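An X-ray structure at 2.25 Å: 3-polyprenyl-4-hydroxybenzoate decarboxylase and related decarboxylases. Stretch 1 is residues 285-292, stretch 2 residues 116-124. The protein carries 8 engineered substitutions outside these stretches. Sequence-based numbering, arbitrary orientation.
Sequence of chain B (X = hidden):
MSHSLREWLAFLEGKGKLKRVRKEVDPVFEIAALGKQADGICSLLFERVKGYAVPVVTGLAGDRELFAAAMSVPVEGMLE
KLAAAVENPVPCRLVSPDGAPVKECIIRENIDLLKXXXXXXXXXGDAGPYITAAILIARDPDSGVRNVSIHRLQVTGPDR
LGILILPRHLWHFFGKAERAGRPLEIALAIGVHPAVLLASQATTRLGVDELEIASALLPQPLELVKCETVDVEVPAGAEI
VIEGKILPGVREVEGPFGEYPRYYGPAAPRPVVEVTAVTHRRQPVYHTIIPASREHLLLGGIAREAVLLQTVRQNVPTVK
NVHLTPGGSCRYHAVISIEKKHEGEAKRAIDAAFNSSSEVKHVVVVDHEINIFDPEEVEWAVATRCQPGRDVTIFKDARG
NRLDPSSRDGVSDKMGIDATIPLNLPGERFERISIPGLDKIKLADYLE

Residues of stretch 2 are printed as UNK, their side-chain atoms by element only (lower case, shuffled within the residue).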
ATOM      1  N   VAL B 285     -22.194   7.244  27.233  1.00 56.57           N
ATOM      2  CA  VAL B 285     -21.027   6.672  26.551  1.00 52.74           C
ATOM      3  C   VAL B 285     -20.065   7.789  26.189  1.00 49.09           C
ATOM      4  O   VAL B 285     -20.460   8.735  25.550  1.00 52.30           O
ATOM      5  CB  VAL B 285     -21.424   5.946  25.274  1.00 54.43           C
ATOM      6  CG1 VAL B 285     -20.272   5.128  24.757  1.00 56.78           C
ATOM      7  CG2 VAL B 285     -22.617   5.050  25.539  1.00 57.28           C
ATOM      8  N   TYR B 286     -18.803   7.665  26.599  1.00 43.52           N
ATOM      9  CA  TYR B 286     -17.791   8.630  26.277  1.00 44.75           C
ATOM     10  C   TYR B 286     -17.109   8.220  24.929  1.00 46.54           C
ATOM     11  O   TYR B 286     -16.697   7.077  24.780  1.00 46.32           O
ATOM     12  CB  TYR B 286     -16.789   8.747  27.393  1.00 39.45           C
ATOM     13  CG  TYR B 286     -15.728   9.805  27.123  1.00 43.32           C
ATOM     14  CD1 TYR B 286     -14.594   9.509  26.354  1.00 47.78           C
ATOM     15  CD2 TYR B 286     -15.857  11.109  27.590  1.00 40.25           C
ATOM     16  CE1 TYR B 286     -13.651  10.477  26.070  1.00 38.04           C
ATOM     17  CE2 TYR B 286     -14.892  12.068  27.311  1.00 39.68           C
ATOM     18  CZ  TYR B 286     -13.807  11.725  26.542  1.00 40.08           C
ATOM     19  OH  TYR B 286     -12.844  12.679  26.264  1.00 49.08           O
ATOM     20  N   HIS B 287     -16.986   9.158  23.994  1.00 40.04           N
ATOM     21  CA  HIS B 287     -16.367   8.896  22.673  1.00 40.53           C
ATOM     22  C   HIS B 287     -14.987   9.565  22.644  1.00 42.31           C
ATOM     23  O   HIS B 287     -14.825  10.740  23.011  1.00 38.98           O
ATOM     24  CB  HIS B 287     -17.256   9.438  21.588  1.00 39.88           C
ATOM     25  CG  HIS B 287     -16.673   9.369  20.223  1.00 39.01           C
ATOM     26  ND1 HIS B 287     -16.943  10.317  19.272  1.00 37.87           N
ATOM     27  CD2 HIS B 287     -15.858   8.471  19.640  1.00 36.36           C
ATOM     28  CE1 HIS B 287     -16.361   9.972  18.140  1.00 37.60           C
ATOM     29  NE2 HIS B 287     -15.697   8.856  18.340  1.00 34.91           N
ATOM     30  N   THR B 288     -13.962   8.794  22.280  1.00 39.27           N
ATOM     31  CA  THR B 288     -12.671   9.404  22.029  1.00 40.89           C
ATOM     32  C   THR B 288     -12.229   9.140  20.594  1.00 34.01           C
ATOM     33  O   THR B 288     -12.610   8.118  20.006  1.00 29.98           O
ATOM     34  CB  THR B 288     -11.620   8.944  23.037  1.00 42.16           C
ATOM     35  OG1 THR B 288     -10.532   9.863  22.971  1.00 41.13           O
ATOM     36  CG2 THR B 288     -11.145   7.492  22.782  1.00 39.64           C
ATOM     37  N   ILE B 289     -11.479  10.083  20.038  1.00 29.24           N
ATOM     38  CA  ILE B 289     -10.881   9.891  18.715  1.00 33.40           C
ATOM     39  C   ILE B 289      -9.396   9.761  18.973  1.00 35.05           C
ATOM     40  O   ILE B 289      -8.789  10.631  19.590  1.00 37.15           O
ATOM     41  CB  ILE B 289     -11.190  11.073  17.791  1.00 35.17           C
ATOM     42  CG1 ILE B 289     -12.662  11.011  17.315  1.00 35.10           C
ATOM     43  CG2 ILE B 289     -10.283  11.078  16.588  1.00 32.49           C
ATOM     44  CD1 ILE B 289     -13.150  12.363  16.759  1.00 31.85           C
ATOM     45  N   ILE B 290      -8.816   8.662  18.535  1.00 36.25           N
ATOM     46  CA  ILE B 290      -7.380   8.449  18.706  1.00 36.56           C
ATOM     47  C   ILE B 290      -6.676   9.244  17.616  1.00 33.88           C
ATOM     48  O   ILE B 290      -7.007   9.087  16.437  1.00 33.47           O
ATOM     49  CB  ILE B 290      -7.045   6.981  18.566  1.00 35.88           C
ATOM     50  CG1 ILE B 290      -7.671   6.213  19.745  1.00 41.35           C
ATOM     51  CG2 ILE B 290      -5.542   6.777  18.617  1.00 41.87           C
ATOM     52  CD1 ILE B 290      -7.744   4.717  19.450  1.00 42.90           C
ATOM     53  N   PRO B 291      -5.751  10.139  17.989  1.00 35.36           N
ATOM     54  CA  PRO B 291      -5.149  10.950  16.925  1.00 35.48           C
ATOM     55  C   PRO B 291      -4.370  10.128  15.915  1.00 35.52           C
ATOM     56  O   PRO B 291      -3.760   9.093  16.253  1.00 36.07           O
ATOM     57  CB  PRO B 291      -4.220  11.859  17.695  1.00 38.19           C
ATOM     58  CG  PRO B 291      -4.955  12.072  18.973  1.00 36.65           C
ATOM     59  CD  PRO B 291      -5.400  10.685  19.324  1.00 36.49           C
ATOM     60  N   ALA B 292      -4.413  10.591  14.684  1.00 35.15           N
ATOM     61  CA  ALA B 292      -3.931   9.886  13.515  1.00 37.44           C
ATOM     62  C   ALA B 292      -4.544   8.515  13.176  1.00 36.57           C
ATOM     63  O   ALA B 292      -4.021   7.795  12.322  1.00 35.84           O
ATOM     64  CB  ALA B 292      -2.405   9.784  13.586  1.00 39.82           C
ATOM     65  N   UNK B 116     -15.573  12.331  36.797  1.00 78.53           N
ATOM     66  CA  UNK B 116     -16.801  11.891  36.112  1.00 74.33           C
ATOM     67  C   UNK B 116     -16.552  11.067  34.861  1.00 65.37           C
ATOM     68  O   UNK B 116     -17.317  10.136  34.550  1.00 54.15           O
ATOM     69  c   UNK B 116     -18.115  13.982  36.801  1.00 86.63           C
ATOM     70  c   UNK B 116     -17.627  13.090  35.683  1.00 81.92           C
ATOM     71  s   UNK B 116     -18.830  15.473  36.101  1.00101.78           S
ATOM     72  c   UNK B 116     -20.082  14.724  35.090  1.00 89.91           C
ATOM     73  N   UNK B 117     -15.496  11.417  34.128  1.00 58.71           N
ATOM     74  CA  UNK B 117     -15.369  10.946  32.749  1.00 58.68           C
ATOM     75  C   UNK B 117     -14.037  10.254  32.494  1.00 55.00           C
ATOM     76  O   UNK B 117     -12.956  10.739  32.901  1.00 53.26           O
ATOM     77  c   UNK B 117     -16.794  12.927  31.890  1.00 60.44           C
ATOM     78  c   UNK B 117     -18.028  12.056  31.663  1.00 57.18           C
ATOM     79  c   UNK B 117     -15.494  12.116  31.801  1.00 63.10           C
ATOM     80  c   UNK B 117     -16.728  14.065  30.894  1.00 59.05           C
ATOM     81  N   UNK B 118     -14.101   9.124  31.796  1.00 46.07           N
ATOM     82  CA  UNK B 118     -12.919   8.343  31.493  1.00 47.95           C
ATOM     83  C   UNK B 118     -12.119   8.962  30.323  1.00 43.87           C
ATOM     84  O   UNK B 118     -12.021   8.380  29.285  1.00 48.90           O
ATOM     85  c   UNK B 118     -15.324   8.511  31.251  1.00 49.92           C
ATOM     86  c   UNK B 118     -13.513   6.997  31.108  1.00 50.21           C
ATOM     87  c   UNK B 118     -14.813   7.364  30.442  1.00 49.12           C
ATOM     88  N   UNK B 119     -11.526  10.117  30.546  1.00 41.64           N
ATOM     89  CA  UNK B 119     -10.861  10.828  29.505  1.00 48.91           C
ATOM     90  C   UNK B 119      -9.494  10.186  29.356  1.00 55.07           C
ATOM     91  O   UNK B 119      -8.694  10.269  30.277  1.00 51.15           O
ATOM     92  c   UNK B 119      -9.967  13.063  28.749  1.00 51.70           C
ATOM     93  c   UNK B 119     -12.158  14.249  30.618  1.00 51.02           C
ATOM     94  c   UNK B 119     -12.140  12.899  30.003  1.00 49.36           C
ATOM     95  c   UNK B 119     -10.743  12.315  29.829  1.00 50.04           C
ATOM     96  N   UNK B 120      -9.197   9.603  28.170  1.00 56.04           N
ATOM     97  CA  UNK B 120      -7.946   8.876  27.978  1.00 48.75           C
ATOM     98  C   UNK B 120      -6.714   9.716  27.871  1.00 45.10           C
ATOM     99  O   UNK B 120      -6.789  10.905  27.558  1.00 52.43           O
ATOM    100  c   UNK B 120      -9.623   8.270  26.322  1.00 52.68           C
ATOM    101  c   UNK B 120      -8.157   8.155  26.632  1.00 51.52           C
ATOM    102  c   UNK B 120     -10.003   9.576  26.934  1.00 54.65           C
ATOM    103  N   UNK B 121      -5.579   9.072  28.102  1.00 53.58           N
ATOM    104  CA  UNK B 121      -4.255   9.605  27.744  1.00 53.81           C
ATOM    105  C   UNK B 121      -3.812   8.771  26.547  1.00 50.05           C
ATOM    106  O   UNK B 121      -3.838   7.527  26.592  1.00 45.62           O
ATOM    107  c   UNK B 121      -2.043  10.223  28.724  1.00 55.99           C
ATOM    108  o   UNK B 121      -3.959  10.124  30.077  1.00 62.53           O
ATOM    109  c   UNK B 121      -3.313   9.505  28.956  1.00 56.76           C
ATOM    110  N   UNK B 122      -3.506   9.423  25.422  1.00 53.33           N
ATOM    111  CA  UNK B 122      -3.448   8.689  24.158  1.00 50.45           C
ATOM    112  C   UNK B 122      -2.028   8.171  23.784  1.00 50.82           C
ATOM    113  O   UNK B 122      -1.830   6.969  23.590  1.00 51.55           O
ATOM    114  c   UNK B 122      -6.578   9.013  22.790  1.00 45.92           C
ATOM    115  n   UNK B 122      -6.049  10.823  23.895  1.00 48.55           N
ATOM    116  c   UNK B 122      -5.524   9.755  23.199  1.00 50.26           C
ATOM    117  c   UNK B 122      -4.056   9.535  23.043  1.00 49.64           C
ATOM    118  c   UNK B 122      -7.370  10.733  23.892  1.00 51.18           C
ATOM    119  n   UNK B 122      -7.715   9.644  23.232  1.00 45.73           N
ATOM    120  N   UNK B 123      -1.082   9.088  23.637  1.00 47.48           N
ATOM    121  CA  UNK B 123       0.281   8.790  23.208  1.00 56.54           C
ATOM    122  C   UNK B 123       1.300   9.148  24.293  1.00 61.33           C
ATOM    123  O   UNK B 123       1.033   9.997  25.126  1.00 55.40           O
ATOM    124  c   UNK B 123       0.573   9.560  21.919  1.00 54.40           C
ATOM    125  n   UNK B 123      -1.377   9.653  20.323  1.00 51.62           N
ATOM    126  c   UNK B 123      -0.037   7.968  19.935  1.00 55.79           C
ATOM    127  c   UNK B 123      -0.213   9.049  20.743  1.00 57.28           C
ATOM    128  c   UNK B 123      -1.843   9.017  19.254  1.00 55.85           C
ATOM    129  n   UNK B 123      -1.070   7.970  19.022  1.00 55.39           N
ATOM    130  N   UNK B 124       2.470   8.502  24.230  1.00 70.70           N
ATOM    131  CA  UNK B 124       3.599   8.631  25.196  1.00 66.62           C
ATOM    132  C   UNK B 124       3.954  10.048  25.570  1.00 57.33           C
ATOM    133  O   UNK B 124       3.975  10.393  26.741  1.00 60.87           O
ATOM    134  c   UNK B 124       4.850   7.951  24.628  1.00 73.94           C
TER

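Position 116 carries an unbranched side chain of three carbons and one sulfur. It stays clear of stretch 1, and the thioether identifies Met 116. Position 117, the first residue after a helix to leave helical geometry, has four carbons forked at the second. Its CB lies 4.3 Å from CD2 of Tyr 286, and the fork beyond a single CB marks Leu 117.

At position 118 three carbons close a ring onto the backbone nitrogen and pack against CB of Tyr 286. This is Pro 118, whose CG lies 3.9 Å from CB of Tyr 286, while its carbonyl oxygen sits over one face of the tyrosine ring. Position 119 has four carbons forked at the first, with one arm two carbons long, and packs against the ring and hydroxyl of Tyr 286. The branching is that of Ile 119, whose CG1 approaches OH of Tyr 286 at 3.8 Å and CE2 of the same ring at 3.9 Å. A weak backbone hydrogen bond from N of Ile 119 to O of Leu 117 (2.8 Å) spans the intervening proline.

Position 120 again shows three carbons in a ring closed on the backbone nitrogen, here touching both Tyr 286 and Thr 288. It is Pro 120: its CD lies 3.9 Å from CE1 of Tyr 286, and its CG 3.8 Å from OG1 of Thr 288. Position 121 has a carbon bearing one oxygen and one carbon, and does not reach stretch 1; the branched alcohol is Thr 121.

Position 122 bears one carbon followed by a five-membered ring of three carbons and two nitrogens. One ring nitrogen meets OG1 of Thr 288 near the ring plane, as expected for an imidazole: this is His 122, whose NE2 hydrogen-bonds to OG1 of Thr 288 at 2.8 Å. Its CG also packs 4.0 Å from CD of Pro 291. Position 123 has the same side-chain composition, its ring edge toward O of Pro 291. It is His 123, with CE1 3.6 Å from O of Pro 291. Position 124 has a single carbon, far from stretch 1, and is Ala 124.

The touching parts run in nearly the same direction, 16° apart, pairing Tyr 286 with Pro 118, Thr 288 with Pro 120 and Ile 290 with His 122. At one end Tyr 286 packs against four consecutive residues, Leu 117 to Pro 120; at the other, the histidines meet Ile 290 and Pro 291. Between them, the Thr 288–His 122 hydrogen bond adds a directional polar link.

Stretch 2, residues 116-124: MLPIPTHHA
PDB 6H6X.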